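Local coordinates for uncharacterized conserved (Bdellovibrio bacteriovorus, PDB 7O21), which probably trims peptidoglycan as an LD-carboxypeptidase of the YkuD family, an editing activity tied to the curved cell shape of this predatory bacterium, at residues Ser250-Val255 against Leu261-Leu266; Glu199-Ala204 against Gly278-Tyr283; Gly150-Arg155 against Ile173-His178. One frame throughout, in Å; residues are numbered along the deposited sequence.

Contact 1 of 3, residues Ser250-Val255 against Leu261-Leu266; sequences SQPYIV and LLVKTL
Val255 and Leu262 face each other as a hydrogen-bonded antiparallel pair, Val255 N giving to Leu262 O at 3.0 Å and Leu262 N returning to Val255 O at 2.9 Å, both nearly straight. Ile254 and Val263 follow as a non-hydrogen-bonded pair, then Tyr253 and Lys264, whose Tyr253 N to Lys264 O bond is bent (134° at the hydrogen). This buried part is the close-packed one. Lys264, fully extended, runs alongside Tyr253, with Lys264 CB at the ring edge, 3.9 Å from Tyr253 CD2; on the other face Ile254 CG2 lies beside Leu261 CD1 at 3.9 Å, under helix 184-206. The two segments form a β-hairpin of the NTF2-like domain, axes 177° apart. Its regular pairing breaks beyond Tyr253: from there to Ser250 one chain advances three residues while the other moves two, from Lys264 to Leu266. Toward the partly exposed Ser250 and Leu266 apolar packing thins to Pro252 CB on Val263 CG1 (3.7 Å), and hydrogen bonds carry the contact. Ser250 N donates to Leu266 O, Leu266 N donates to Ser250 OG at 3.0 Å, and Thr265 OG1 donates a hydrogen bond to Ser250 O at 2.8 Å. Ser250 OG also bonds Thr36.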
# COMPACT_ATOMS: atom_id res chain seq x y z
N SER A 250 -21.48 10.39 4.46
CA SER A 250 -21.48 11.51 3.53
C SER A 250 -21.87 11.03 2.14
O SER A 250 -21.79 9.84 1.81
CB SER A 250 -20.10 12.17 3.49
OG SER A 250 -19.16 11.37 2.78
N GLN A 251 -22.31 11.96 1.32
CA GLN A 251 -22.63 11.61 -0.05
C GLN A 251 -21.45 10.85 -0.66
O GLN A 251 -20.33 11.39 -0.69
CB GLN A 251 -22.93 12.85 -0.87
CG GLN A 251 -23.09 12.56 -2.34
CD GLN A 251 -23.30 13.82 -3.12
OE1 GLN A 251 -24.26 14.56 -2.88
NE2 GLN A 251 -22.40 14.08 -4.06
N PRO A 252 -21.64 9.62 -1.12
CA PRO A 252 -20.51 8.78 -1.52
C PRO A 252 -20.11 8.92 -2.99
O PRO A 252 -20.88 9.36 -3.84
CB PRO A 252 -21.05 7.36 -1.29
CG PRO A 252 -22.50 7.50 -1.59
CD PRO A 252 -22.89 8.84 -1.02
N TYR A 253 -18.85 8.55 -3.25
CA TYR A 253 -18.47 8.11 -4.59
C TYR A 253 -19.22 6.82 -4.87
O TYR A 253 -19.31 5.94 -4.00
CB TYR A 253 -16.98 7.72 -4.68
CG TYR A 253 -15.90 8.79 -4.72
CD1 TYR A 253 -15.67 9.57 -5.84
CD2 TYR A 253 -15.03 8.93 -3.65
CE1 TYR A 253 -14.63 10.52 -5.86
CE2 TYR A 253 -14.02 9.86 -3.66
CZ TYR A 253 -13.81 10.63 -4.77
OH TYR A 253 -12.78 11.55 -4.72
N ILE A 254 -19.73 6.68 -6.08
CA ILE A 254 -20.35 5.43 -6.53
C ILE A 254 -19.88 5.17 -7.95
O ILE A 254 -20.12 5.99 -8.85
CB ILE A 254 -21.88 5.48 -6.50
CG1 ILE A 254 -22.36 5.89 -5.11
CG2 ILE A 254 -22.46 4.10 -6.89
CD1 ILE A 254 -23.88 6.08 -5.00
N VAL A 255 -19.19 4.05 -8.15
CA VAL A 255 -18.77 3.59 -9.47
C VAL A 255 -19.28 2.16 -9.65
O VAL A 255 -19.06 1.31 -8.78
CB VAL A 255 -17.24 3.64 -9.64
CG1 VAL A 255 -16.84 3.17 -11.03
CG2 VAL A 255 -16.76 5.06 -9.42
N LEU A 261 -18.87 -2.99 -8.07
CA LEU A 261 -19.45 -1.80 -7.45
C LEU A 261 -18.48 -1.33 -6.38
O LEU A 261 -18.05 -2.12 -5.54
CB LEU A 261 -20.81 -2.11 -6.80
CG LEU A 261 -21.46 -0.99 -5.97
CD1 LEU A 261 -21.84 0.20 -6.83
CD2 LEU A 261 -22.68 -1.51 -5.22
N LEU A 262 -18.13 -0.04 -6.44
CA LEU A 262 -17.26 0.58 -5.44
C LEU A 262 -17.99 1.78 -4.88
O LEU A 262 -18.48 2.63 -5.64
CB LEU A 262 -15.94 1.02 -6.09
CG LEU A 262 -14.75 1.49 -5.24
CD1 LEU A 262 -14.97 2.89 -4.69
CD2 LEU A 262 -14.39 0.53 -4.15
N VAL A 263 -18.10 1.84 -3.55
CA VAL A 263 -18.71 2.96 -2.84
C VAL A 263 -17.70 3.45 -1.81
O VAL A 263 -17.14 2.64 -1.06
CB VAL A 263 -20.02 2.54 -2.15
CG1 VAL A 263 -20.62 3.69 -1.39
CG2 VAL A 263 -21.02 2.04 -3.20
N LYS A 264 -17.43 4.76 -1.80
CA LYS A 264 -16.51 5.33 -0.80
C LYS A 264 -17.17 6.55 -0.17
O LYS A 264 -17.73 7.39 -0.88
CB LYS A 264 -15.18 5.71 -1.46
CG LYS A 264 -14.15 6.29 -0.49
CD LYS A 264 -12.88 6.65 -1.26
CE LYS A 264 -11.80 7.24 -0.36
NZ LYS A 264 -10.50 7.38 -1.12
N THR A 265 -17.12 6.62 1.16
CA THR A 265 -17.84 7.64 1.91
C THR A 265 -17.06 7.98 3.18
O THR A 265 -16.20 7.21 3.62
CB THR A 265 -19.25 7.15 2.25
OG1 THR A 265 -19.96 8.15 3.00
CG2 THR A 265 -19.20 5.88 3.07
N LEU A 266 -17.32 9.16 3.73
CA LEU A 266 -16.91 9.49 5.10
C LEU A 266 -18.03 9.04 6.05
O LEU A 266 -19.18 9.48 5.92
CB LEU A 266 -16.64 10.99 5.23
CG LEU A 266 -16.05 11.43 6.57
CD1 LEU A 266 -14.67 10.82 6.78
CD2 LEU A 266 -15.93 12.95 6.62

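Contact 2 of 3, residues Glu199-Ala204 against Gly278-Tyr283; sequences ESWRQA and GVKTIY
Helix segment 199-204 stands well clear of strand 278-283: the nearest CA atoms, those of Trp201 and Ile282, are 11.0 Å apart, no hydrogen bond crosses, and side chains alone span the distance. Trp201 does most of the bridging. With CG anti to the backbone N (chi1 166°), its indole projects from the helix toward the strand and brings the six-membered ring foremost. Ile282 comes from the opposite direction, and its CD1 methyl lands on one face of that ring. The evidence for a CH-pi contact is direct: CD1 lies 3.7 Å from the centroid of the six-membered ring of Trp201 and 23° off its normal, displaced toward the rim, so that the nearest ring atom is Trp201 CH2, 3.5 Å from Ile282 CD1. Lys280 adds a looser apolar touch, its CG 4.4 Å from Trp201 CH2. Beyond CG the lysine chain is bent rather than extended, and NZ forms a salt bridge with Glu296 and a hydrogen bond with Gln267. Within the helix, Arg202 grips Glu199 side-on, with NE to OE1 at 2.9 Å and NH2 to OE2 at 2.8 Å; both carboxylate oxygens are met on their syn side. The third guanidinium nitrogen, NH1, bonds Val247 O and so ties the helix to strand 246-257. All three residues that meet across the contact are buried. Helix 184-206 thus lies over the antiparallel sheet of the NTF2-like domain, with the indole also touching Leu249 of strand 246-257 and Ile293 of strand 290-300, its NE1 bonded to Tyr217 OH, and Phe216 meeting it edge-to-face.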
# COMPACT_ATOMS: atom_id res chain seq x y z
N GLU A 199 -28.38 2.96 0.92
CA GLU A 199 -29.19 3.38 2.05
C GLU A 199 -29.84 2.18 2.74
O GLU A 199 -29.98 2.16 3.97
CB GLU A 199 -30.25 4.40 1.61
CG GLU A 199 -31.33 4.68 2.64
CD GLU A 199 -30.81 5.39 3.88
OE1 GLU A 199 -29.65 5.87 3.87
OE2 GLU A 199 -31.58 5.47 4.86
N SER A 200 -30.25 1.18 1.97
CA SER A 200 -30.80 -0.04 2.54
C SER A 200 -29.78 -0.74 3.44
O SER A 200 -30.12 -1.22 4.53
CB SER A 200 -31.29 -0.96 1.42
OG SER A 200 -32.02 -2.06 1.94
N TRP A 201 -28.53 -0.82 2.97
CA TRP A 201 -27.45 -1.39 3.77
C TRP A 201 -27.23 -0.55 5.02
O TRP A 201 -27.18 -1.08 6.14
CB TRP A 201 -26.18 -1.46 2.92
CG TRP A 201 -24.91 -1.70 3.68
CD1 TRP A 201 -24.44 -2.89 4.13
CD2 TRP A 201 -23.92 -0.72 4.01
NE1 TRP A 201 -23.22 -2.71 4.77
CE2 TRP A 201 -22.88 -1.39 4.69
CE3 TRP A 201 -23.81 0.66 3.81
CZ2 TRP A 201 -21.75 -0.73 5.19
CZ3 TRP A 201 -22.69 1.32 4.29
CH2 TRP A 201 -21.68 0.63 4.97
N ARG A 202 -27.13 0.78 4.86
CA ARG A 202 -26.92 1.65 6.01
C ARG A 202 -28.03 1.48 7.05
O ARG A 202 -27.76 1.38 8.25
CB ARG A 202 -26.83 3.12 5.58
CG ARG A 202 -26.38 4.06 6.71
CD ARG A 202 -26.80 5.49 6.47
NE ARG A 202 -28.25 5.62 6.41
CZ ARG A 202 -29.04 5.67 7.48
NH1 ARG A 202 -28.51 5.61 8.70
NH2 ARG A 202 -30.35 5.79 7.33
N GLN A 203 -29.29 1.47 6.59
CA GLN A 203 -30.41 1.32 7.51
C GLN A 203 -30.38 -0.02 8.23
O GLN A 203 -30.64 -0.09 9.44
CB GLN A 203 -31.74 1.50 6.77
CG GLN A 203 -32.11 2.95 6.48
CD GLN A 203 -33.41 3.06 5.68
OE1 GLN A 203 -34.12 2.08 5.47
NE2 GLN A 203 -33.71 4.27 5.22
N ALA A 204 -30.04 -1.10 7.51
CA ALA A 204 -30.01 -2.42 8.14
C ALA A 204 -28.93 -2.48 9.21
O ALA A 204 -29.15 -3.00 10.31
CB ALA A 204 -29.79 -3.51 7.09
N GLY A 278 -14.41 7.92 9.88
CA GLY A 278 -13.39 7.23 9.12
C GLY A 278 -13.83 7.10 7.68
O GLY A 278 -15.00 7.33 7.34
N VAL A 279 -12.87 6.74 6.85
CA VAL A 279 -13.12 6.56 5.43
C VAL A 279 -13.58 5.12 5.23
O VAL A 279 -12.85 4.18 5.56
CB VAL A 279 -11.85 6.86 4.62
CG1 VAL A 279 -12.10 6.61 3.14
CG2 VAL A 279 -11.42 8.31 4.85
N LYS A 280 -14.78 4.95 4.69
CA LYS A 280 -15.38 3.64 4.49
C LYS A 280 -15.41 3.35 2.99
O LYS A 280 -15.99 4.12 2.21
CB LYS A 280 -16.80 3.64 5.06
CG LYS A 280 -17.65 2.39 4.77
CD LYS A 280 -16.95 1.04 5.00
CE LYS A 280 -16.54 0.80 6.47
NZ LYS A 280 -17.71 0.48 7.34
N THR A 281 -14.74 2.28 2.57
CA THR A 281 -14.77 1.85 1.18
C THR A 281 -15.37 0.45 1.12
O THR A 281 -14.92 -0.45 1.82
CB THR A 281 -13.38 1.81 0.58
OG1 THR A 281 -12.71 3.05 0.85
CG2 THR A 281 -13.47 1.62 -0.91
N ILE A 282 -16.40 0.30 0.29
CA ILE A 282 -17.12 -0.96 0.10
C ILE A 282 -16.85 -1.46 -1.31
O ILE A 282 -16.97 -0.70 -2.28
CB ILE A 282 -18.63 -0.72 0.29
CG1 ILE A 282 -18.89 -0.08 1.67
CG2 ILE A 282 -19.42 -2.01 0.09
CD1 ILE A 282 -20.27 0.53 1.80
N TYR A 283 -16.45 -2.72 -1.42
CA TYR A 283 -16.22 -3.38 -2.70
C TYR A 283 -17.27 -4.47 -2.82
O TYR A 283 -17.40 -5.31 -1.92
CB TYR A 283 -14.84 -4.06 -2.70
CG TYR A 283 -13.66 -3.13 -2.52
CD1 TYR A 283 -13.34 -2.62 -1.28
CD2 TYR A 283 -12.86 -2.79 -3.60
CE1 TYR A 283 -12.25 -1.78 -1.11
CE2 TYR A 283 -11.77 -1.95 -3.45
CZ TYR A 283 -11.47 -1.45 -2.20
OH TYR A 283 -10.38 -0.63 -2.04

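Contact 3 of 3, residues Gly150-Arg155 against Ile173-His178; sequences GCVVVR and ILIFDH
Val152 pushes its CG2 methyl against the end of Ile175, 3.7 Å from CD1 and 4.0 Å from CG1 of that isoleucine. The two side chains reach toward each other tip to tip, each CA-bound carbon directed at the opposing strand. The valine torsion selects the methyl: CG1 is anti to the backbone N (chi1 -179°), which places CG2 beside that nitrogen and across from the isoleucine. Ile175 answers with an extended CG1-CD1 branch. A second isoleucine, Ile173, is two residues earlier on the same strand and sends its CD1 to the same methyl more loosely, at 4.5 Å. The contact is wholly apolar. No hydrogen bond crosses it, and the closest CA atoms, of Val152 and Ile175, are 8.2 Å apart, too far for sheet pairing. Strands 152-153 and 172-176 are accordingly not neighbours in the mixed sheet; they meet through its buried interior, where Val46, Leu135 and Tyr93 close in around the valine and the isoleucines. Backbone bonds join Val152 to Trp134 and His136 of the adjoining strand. Cys151, one residue earlier, directs its side chain away from 173-178 and touches Trp134 and His136. Cys151 is the predicted nucleophile and His136 the predicted proton donor/acceptor, so the valine packs on the core side of a short strand that directly follows the Gly-Cys pair of the L,D-transpeptidase (YkuD) catalytic domain.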
# COMPACT_ATOMS: atom_id res chain seq x y z
N GLY A 150 -0.55 -1.49 -20.81
CA GLY A 150 -1.58 -1.18 -19.85
C GLY A 150 -1.53 0.21 -19.26
O GLY A 150 -2.50 0.62 -18.62
N CYS A 151 -0.44 0.95 -19.44
CA CYS A 151 -0.37 2.31 -18.92
C CYS A 151 -1.26 3.23 -19.75
O CYS A 151 -1.45 3.02 -20.95
CB CYS A 151 1.06 2.81 -19.00
SG CYS A 151 2.05 2.16 -17.62
N VAL A 152 -1.78 4.26 -19.10
CA VAL A 152 -2.52 5.31 -19.79
C VAL A 152 -1.54 6.40 -20.20
O VAL A 152 -0.84 6.96 -19.34
CB VAL A 152 -3.63 5.88 -18.91
CG1 VAL A 152 -4.40 6.97 -19.66
CG2 VAL A 152 -4.55 4.77 -18.39
N VAL A 153 -1.45 6.69 -21.49
CA VAL A 153 -0.44 7.60 -22.01
C VAL A 153 -1.14 8.78 -22.69
O VAL A 153 -2.08 8.59 -23.47
CB VAL A 153 0.49 6.89 -23.00
CG1 VAL A 153 1.69 7.79 -23.38
CG2 VAL A 153 0.95 5.55 -22.44
N VAL A 154 -0.65 9.98 -22.40
CA VAL A 154 -1.12 11.23 -22.97
C VAL A 154 0.08 12.05 -23.40
O VAL A 154 1.24 11.74 -23.09
CB VAL A 154 -1.99 12.03 -21.97
CG1 VAL A 154 -3.23 11.23 -21.58
CG2 VAL A 154 -1.18 12.37 -20.72
N ARG A 155 -0.19 13.13 -24.08
CA ARG A 155 0.87 14.06 -24.52
C ARG A 155 1.40 14.88 -23.33
O ARG A 155 0.75 15.00 -22.34
CB ARG A 155 0.35 14.92 -25.67
CG ARG A 155 0.07 14.15 -26.95
CD ARG A 155 1.35 13.64 -27.56
NE ARG A 155 1.15 12.62 -28.56
CZ ARG A 155 2.12 11.82 -28.93
NH1 ARG A 155 1.91 10.88 -29.82
NH2 ARG A 155 3.29 11.90 -28.36
N ILE A 173 -8.96 7.29 -11.02
CA ILE A 173 -8.83 7.12 -12.46
C ILE A 173 -9.56 5.84 -12.83
O ILE A 173 -9.28 4.76 -12.29
CB ILE A 173 -7.36 7.13 -12.93
CG1 ILE A 173 -7.30 7.01 -14.44
CG2 ILE A 173 -6.51 6.05 -12.22
CD1 ILE A 173 -5.94 7.39 -15.03
N LEU A 174 -10.56 5.97 -13.70
CA LEU A 174 -11.39 4.85 -14.14
C LEU A 174 -10.90 4.48 -15.53
O LEU A 174 -10.93 5.31 -16.44
CB LEU A 174 -12.85 5.28 -14.21
CG LEU A 174 -13.47 5.82 -12.92
CD1 LEU A 174 -14.96 6.13 -13.11
CD2 LEU A 174 -13.24 4.87 -11.76
N ILE A 175 -10.41 3.25 -15.68
CA ILE A 175 -9.76 2.81 -16.91
C ILE A 175 -10.65 1.72 -17.50
O ILE A 175 -10.65 0.58 -17.03
CB ILE A 175 -8.33 2.32 -16.65
CG1 ILE A 175 -7.48 3.44 -16.01
CG2 ILE A 175 -7.68 1.83 -17.96
CD1 ILE A 175 -6.10 3.00 -15.51
N PHE A 176 -11.43 2.06 -18.52
CA PHE A 176 -12.48 1.18 -19.02
C PHE A 176 -12.24 0.90 -20.50
O PHE A 176 -11.96 1.84 -21.26
CB PHE A 176 -13.86 1.82 -18.83
CG PHE A 176 -14.26 2.03 -17.38
CD1 PHE A 176 -13.70 1.28 -16.36
CD2 PHE A 176 -15.22 2.99 -17.05
CE1 PHE A 176 -14.10 1.46 -15.02
CE2 PHE A 176 -15.62 3.18 -15.72
CZ PHE A 176 -15.05 2.42 -14.71
N ASP A 177 -12.35 -0.37 -20.89
CA ASP A 177 -12.23 -0.73 -22.30
C ASP A 177 -13.31 -0.05 -23.12
O ASP A 177 -13.07 0.38 -24.26
CB ASP A 177 -12.34 -2.26 -22.48
CG ASP A 177 -11.13 -3.02 -21.95
OD1 ASP A 177 -10.22 -2.40 -21.36
OD2 ASP A 177 -11.09 -4.25 -22.13
N HIS A 178 -14.51 0.06 -22.55
CA HIS A 178 -15.65 0.65 -23.23
C HIS A 178 -16.33 1.58 -22.25
O HIS A 178 -16.20 1.41 -21.03
CB HIS A 178 -16.57 -0.49 -23.71
CG HIS A 178 -15.93 -1.37 -24.75
ND1 HIS A 178 -15.77 -0.98 -26.06
CD2 HIS A 178 -15.35 -2.59 -24.64
CE1 HIS A 178 -15.15 -1.94 -26.73
NE2 HIS A 178 -14.88 -2.93 -25.89

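From the N terminus, contact 3 closes first: residues 150-155 meet 173-178 after a short loop that includes helix 156-163, all within the YkuD catalytic domain. The chain then enters helix 184-206 and the NTF2-like domain. Contact 2 closes a long loop there, bringing 199-204 to 278-283, and contact 1, the hairpin of 250-255 with 261-266, is nested inside it. No contacts cross. Contacts 1 and 2 share a sheet, since strands 260-270 and 275-287 are neighbours, with a probable hydrogen bond between Val263 O and Ile282 N. Contact 3 lies in series with both, yet Val255 CG1 packs 4.0 Å from Leu174 CD2, joining the two domains.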